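Local coordinates for protein SPD1 nuclease (Streptococcus pyogenes, PDB 2XGR) that probably hydrolyses DNA as an extracellular, prophage-encoded endonuclease of the DNA/RNA non-specific family, in the His-Me finger clan, at residues W115-R119 with G246-P250; V192-Q196 with I231-S235. The contacts are given in a common frame with arbitrary orientation. Residues are numbered along the deposited sequence.

Contact 1 (W115-R119 with G246-P250); sequences WVMNR and GTATP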
loop_
_atom_site.group_PDB
_atom_site.type_symbol
_atom_site.label_atom_id
_atom_site.label_comp_id
_atom_site.label_asym_id
_atom_site.label_seq_id
_atom_site.Cartn_x
_atom_site.Cartn_y
_atom_site.Cartn_z
ATOM N N TRP A 115 14.269 6.339 20.577
ATOM C CA TRP A 115 14.307 4.907 20.307
ATOM C C TRP A 115 14.621 4.559 18.828
ATOM O O TRP A 115 14.667 5.438 17.968
ATOM C CB TRP A 115 12.961 4.269 20.715
ATOM C CG TRP A 115 11.803 4.885 19.978
ATOM C CD1 TRP A 115 11.170 4.383 18.862
ATOM C CD2 TRP A 115 11.186 6.156 20.253
ATOM N NE1 TRP A 115 10.176 5.255 18.451
ATOM C CE2 TRP A 115 10.159 6.341 19.293
ATOM C CE3 TRP A 115 11.380 7.139 21.240
ATOM C CZ2 TRP A 115 9.327 7.477 19.291
ATOM C CZ3 TRP A 115 10.563 8.278 21.227
ATOM C CH2 TRP A 115 9.548 8.433 20.260
ATOM N N VAL A 116 14.813 3.270 18.574
ATOM C CA VAL A 116 14.986 2.711 17.239
ATOM C C VAL A 116 13.603 2.534 16.580
ATOM O O VAL A 116 12.685 1.959 17.191
ATOM C CB VAL A 116 15.656 1.331 17.312
ATOM C CG1 VAL A 116 15.819 0.755 15.920
ATOM C CG2 VAL A 116 17.026 1.419 18.063
ATOM N N MET A 117 13.436 3.059 15.367
ATOM C CA MET A 117 12.132 2.946 14.692
ATOM C C MET A 117 11.786 1.489 14.404
ATOM O O MET A 117 12.674 0.653 14.203
ATOM C CB MET A 117 12.181 3.732 13.400
ATOM C CG MET A 117 12.125 5.261 13.581
ATOM S SD MET A 117 12.233 5.930 11.883
ATOM C CE MET A 117 10.502 5.690 11.318
ATOM N N ASN A 118 10.480 1.179 14.394
ATOM C CA ASN A 118 10.027 -0.175 14.142
ATOM C C ASN A 118 9.828 -0.217 12.629
ATOM O O ASN A 118 9.760 0.848 12.023
ATOM C CB ASN A 118 8.648 -0.378 14.808
ATOM C CG ASN A 118 8.733 -0.426 16.333
ATOM O OD1 ASN A 118 8.178 0.438 17.036
ATOM N ND2 ASN A 118 9.521 -1.356 16.834
ATOM N N ARG A 119 9.645 -1.410 12.087
ATOM C CA ARG A 119 9.425 -1.606 10.643
ATOM C C ARG A 119 7.953 -1.984 10.329
ATOM O O ARG A 119 7.322 -2.762 11.043
ATOM C CB ARG A 119 10.355 -2.694 10.146
ATOM C CG ARG A 119 11.856 -2.236 10.044
ATOM C CD ARG A 119 12.670 -3.261 9.272
ATOM N NE ARG A 119 12.642 -4.571 9.903
ATOM C CZ ARG A 119 13.002 -5.715 9.305
ATOM N NH1 ARG A 119 13.418 -5.745 8.032
ATOM N NH2 ARG A 119 12.958 -6.855 10.001
ATOM N N GLY A 246 17.671 5.840 11.455
ATOM C CA GLY A 246 16.468 5.064 11.745
ATOM C C GLY A 246 16.123 5.127 13.231
ATOM O O GLY A 246 15.832 4.108 13.838
ATOM N N THR A 247 16.101 6.324 13.799
ATOM C CA THR A 247 15.728 6.454 15.203
ATOM C C THR A 247 14.819 7.655 15.343
ATOM O O THR A 247 14.721 8.496 14.440
ATOM C CB THR A 247 17.014 6.626 16.125
ATOM O OG1 THR A 247 17.687 7.829 15.764
ATOM C CG2 THR A 247 17.990 5.462 15.982
ATOM N N ALA A 248 14.141 7.773 16.485
ATOM C CA ALA A 248 13.178 8.865 16.666
ATOM C C ALA A 248 13.366 9.479 18.058
ATOM O O ALA A 248 13.760 8.785 18.975
ATOM C CB ALA A 248 11.731 8.312 16.553
ATOM N N THR A 249 13.014 10.755 18.197
ATOM C CA THR A 249 12.948 11.437 19.512
ATOM C C THR A 249 11.737 12.379 19.543
ATOM O O THR A 249 11.357 12.937 18.518
ATOM C CB THR A 249 14.241 12.312 19.784
ATOM O OG1 THR A 249 14.290 13.420 18.865
ATOM C CG2 THR A 249 15.511 11.498 19.666
ATOM N N PRO A 250 11.153 12.608 20.728
ATOM C CA PRO A 250 10.140 13.662 20.859
ATOM C C PRO A 250 10.668 15.030 20.429
ATOM O O PRO A 250 9.880 15.882 20.007
ATOM C CB PRO A 250 9.831 13.657 22.355
ATOM C CG PRO A 250 10.074 12.221 22.773
ATOM C CD PRO A 250 11.195 11.712 21.901
#
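The two backbones run in roughly opposite directions and meet at one bridge, Val116 with Thr247, whose CA atoms are 4.3 Å apart. Three backbone hydrogen bonds join them. Trp115 N donates to Ala248 O (3.0 Å), and Ala248 N donates to Trp115 O (2.8 Å). Two residues on, Met117 N donates to Gly246 O (3.0 Å). Beyond Met117 the segments part.

The apolar contacts centre on Ala248, whose CB points toward 115-119. Ala248 CB lies over the face of the Trp115 indole, 4.1 Å from the centroid of its six-membered ring, a CH-pi contact. The CA-CB bond of Trp115 leads away from 246-250, but chi1 in p swings the ring back over it. Trp115 CZ3 then reaches Pro250 CD at 3.6 Å. Met117 CG touches Ala248 CB at 4.3 Å. Leu241, on the neighbouring strand, packs against both Met117 and Ala248.

Gly246 has phi 82° and psi 49°, a conformation that favours glycine. With Thr247 it faces Asp242 in a G1 beta bulge of the hairpin 240-249. That hairpin closes the modelled chain, and 115-117 adds to the edge of its strand 247-249. The same segment runs on into strand 119-121, which pairs with 137-139 ahead of helix 142-146, an order consistent with the beta-beta-alpha element of His-Me finger nucleases.

Contact 2 (V192-Q196 with I231-S235); sequences VVPRQ and ILENS
Build 192-196 as an irregular chain that becomes extended at Gln196 (phi -143°, psi 157°), after a kink at Arg195 (phi -72°, psi -30°). The CA-CB bond of Arg195 points away, and its side chain forms a salt bridge with Glu191. Lay 231-234 against this chain, with end-to-end directions 150° apart for 193-196 and 231-234. The register is fixed by Gln196 opposite Glu233, an antiparallel non-hydrogen-bonded pair with CA atoms 4.5 Å apart.

Ile231 is extended, and its CG2 packs 3.7 Å from Gln196 CD. The CA-CB bond of Leu232 points away, and its side chain packs on Leu144, Met160 and Tyr163. Leu232 O receives a CA-H...O contact from Gln196 CA at 3.2 Å. Glu233 projects from the same sheet face as Gln196. With chi1 and chi2 both m, its carboxylate comes nearer to Gln196, itself m then t, and Gln196 NE2 donates to Glu233 OE2 at 2.9 Å. A water donates to both Glu233 OE1 (2.9 Å) and Arg195 O (2.7 Å). Strands 196-204 and 228-233 are neighbours in the large antiparallel sheet, and the contact marks where one begins and the other ends.

Asn234 leaves the strand with psi 83°. Asn234 N donates to Arg195 O at 2.8 Å. Chi1 near t (-169°) brings its amide up to the loop, where Asn234 ND2 donates to Pro194 O at 2.9 Å and lies 3.4 Å from Val193 CG1. The same ND2 hydrogen-bonds Ala139 O, and OD1 hydrogen-bonds Thr141 N. Ser235 N makes a weak hydrogen bond to Glu233 O (3.2 Å).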
loop_
_atom_site.group_PDB
_atom_site.type_symbol
_atom_site.label_atom_id
_atom_site.label_comp_id
_atom_site.label_asym_id
_atom_site.label_seq_id
_atom_site.Cartn_x
_atom_site.Cartn_y
_atom_site.Cartn_z
ATOM N N VAL A 192 18.138 5.378 5.440
ATOM C CA VAL A 192 17.599 4.025 5.457
ATOM C C VAL A 192 16.080 4.088 5.713
ATOM O O VAL A 192 15.412 3.079 5.510
ATOM C CB VAL A 192 18.299 3.087 6.480
ATOM C CG1 VAL A 192 19.798 2.967 6.158
ATOM C CG2 VAL A 192 18.086 3.582 7.876
ATOM N N VAL A 193 15.565 5.230 6.181
ATOM C CA VAL A 193 14.131 5.416 6.441
ATOM C C VAL A 193 13.610 6.161 5.235
ATOM O O VAL A 193 14.056 7.287 4.920
ATOM C CB VAL A 193 13.924 6.335 7.723
ATOM C CG1 VAL A 193 12.389 6.537 8.060
ATOM C CG2 VAL A 193 14.641 5.779 8.881
ATOM N N PRO A 194 12.582 5.603 4.535
ATOM C CA PRO A 194 12.022 6.439 3.447
ATOM C C PRO A 194 11.330 7.681 3.948
ATOM O O PRO A 194 10.649 7.635 4.932
ATOM C CB PRO A 194 10.971 5.505 2.744
ATOM C CG PRO A 194 10.576 4.500 3.850
ATOM C CD PRO A 194 11.774 4.412 4.848
ATOM N N ARG A 195 11.453 8.813 3.252
ATOM C CA ARG A 195 10.746 10.027 3.621
ATOM C C ARG A 195 9.264 9.928 3.325
ATOM O O ARG A 195 8.454 10.619 3.941
ATOM C CB ARG A 195 11.305 11.173 2.777
ATOM C CG ARG A 195 12.775 11.448 3.143
ATOM C CD ARG A 195 12.867 12.511 4.128
ATOM N NE ARG A 195 14.294 12.756 4.495
ATOM C CZ ARG A 195 14.688 13.811 5.201
ATOM N NH1 ARG A 195 13.756 14.690 5.561
ATOM N NH2 ARG A 195 15.986 13.957 5.583
ATOM N N GLN A 196 8.955 9.139 2.291
ATOM C CA GLN A 196 7.597 9.039 1.783
ATOM C C GLN A 196 7.328 7.602 1.359
ATOM O O GLN A 196 8.241 6.830 1.059
ATOM C CB GLN A 196 7.347 9.931 0.540
ATOM C CG GLN A 196 7.534 11.403 0.836
ATOM C CD GLN A 196 7.522 12.217 -0.413
ATOM O OE1 GLN A 196 8.008 11.779 -1.469
ATOM N NE2 GLN A 196 6.934 13.398 -0.328
ATOM N N ILE A 231 0.594 9.738 -2.097
ATOM C CA ILE A 231 1.952 9.838 -1.507
ATOM C C ILE A 231 1.797 10.235 -0.043
ATOM O O ILE A 231 1.196 11.277 0.276
ATOM C CB ILE A 231 2.847 10.916 -2.255
ATOM C CG1 ILE A 231 3.028 10.501 -3.705
ATOM C CG2 ILE A 231 4.220 11.111 -1.509
ATOM C CD1 ILE A 231 3.684 11.579 -4.607
ATOM N N LEU A 232 2.243 9.367 0.848
ATOM C CA LEU A 232 2.152 9.646 2.277
ATOM C C LEU A 232 3.499 9.941 2.860
ATOM O O LEU A 232 4.509 9.333 2.466
ATOM C CB LEU A 232 1.548 8.426 3.024
ATOM C CG LEU A 232 0.148 8.044 2.568
ATOM C CD1 LEU A 232 -0.391 6.803 3.393
ATOM C CD2 LEU A 232 -0.785 9.214 2.790
ATOM N N GLU A 233 3.519 10.868 3.816
ATOM C CA GLU A 233 4.775 11.209 4.487
ATOM C C GLU A 233 5.091 10.230 5.590
ATOM O O GLU A 233 4.203 9.860 6.394
ATOM C CB GLU A 233 4.683 12.672 5.089
ATOM C CG GLU A 233 4.416 13.769 4.090
ATOM C CD GLU A 233 5.547 13.996 3.072
ATOM O OE1 GLU A 233 6.748 13.878 3.426
ATOM O OE2 GLU A 233 5.204 14.239 1.883
ATOM N N ASN A 234 6.360 9.846 5.699
ATOM C CA ASN A 234 6.814 8.974 6.766
ATOM C C ASN A 234 7.349 9.896 7.883
ATOM O O ASN A 234 8.561 10.179 7.949
ATOM C CB ASN A 234 7.883 8.014 6.281
ATOM C CG ASN A 234 8.211 6.912 7.280
ATOM O OD1 ASN A 234 7.492 6.722 8.290
ATOM N ND2 ASN A 234 9.229 6.120 6.965
ATOM N N SER A 235 6.418 10.383 8.705
ATOM C CA SER A 235 6.681 11.284 9.831
ATOM C C SER A 235 5.561 11.107 10.857
ATOM O O SER A 235 4.603 10.340 10.619
ATOM C CB SER A 235 6.727 12.751 9.317
ATOM O OG SER A 235 5.487 13.106 8.741
HETATM O O HOH W 1 8.761 12.935 5.340
#

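How the contacts relate
Contact 2 is nested within the chain loop closed by contact 1. Their centres are about 13 Å apart, on the same side of the chain's centre. They touch through Val193: its CG2 lies 3.5 Å from Gly246 CA and 3.9 Å from Met117 SD. Val192 CG2 adds a looser contact, 4.3 Å from Gly246 N. Tyr243, in the C-terminal hairpin of contact 1, is hydrogen-bonded to both Val193 and Asn234. Thr141 is shared too: Met117 packs on it, and Asn234 and Ser235 hydrogen-bond to it. Thr247 OG1 makes a weak hydrogen bond to bound PEG and Ser235 OG a hydrogen bond; the PEG is probably from the crystallisation liquor rather than a substrate.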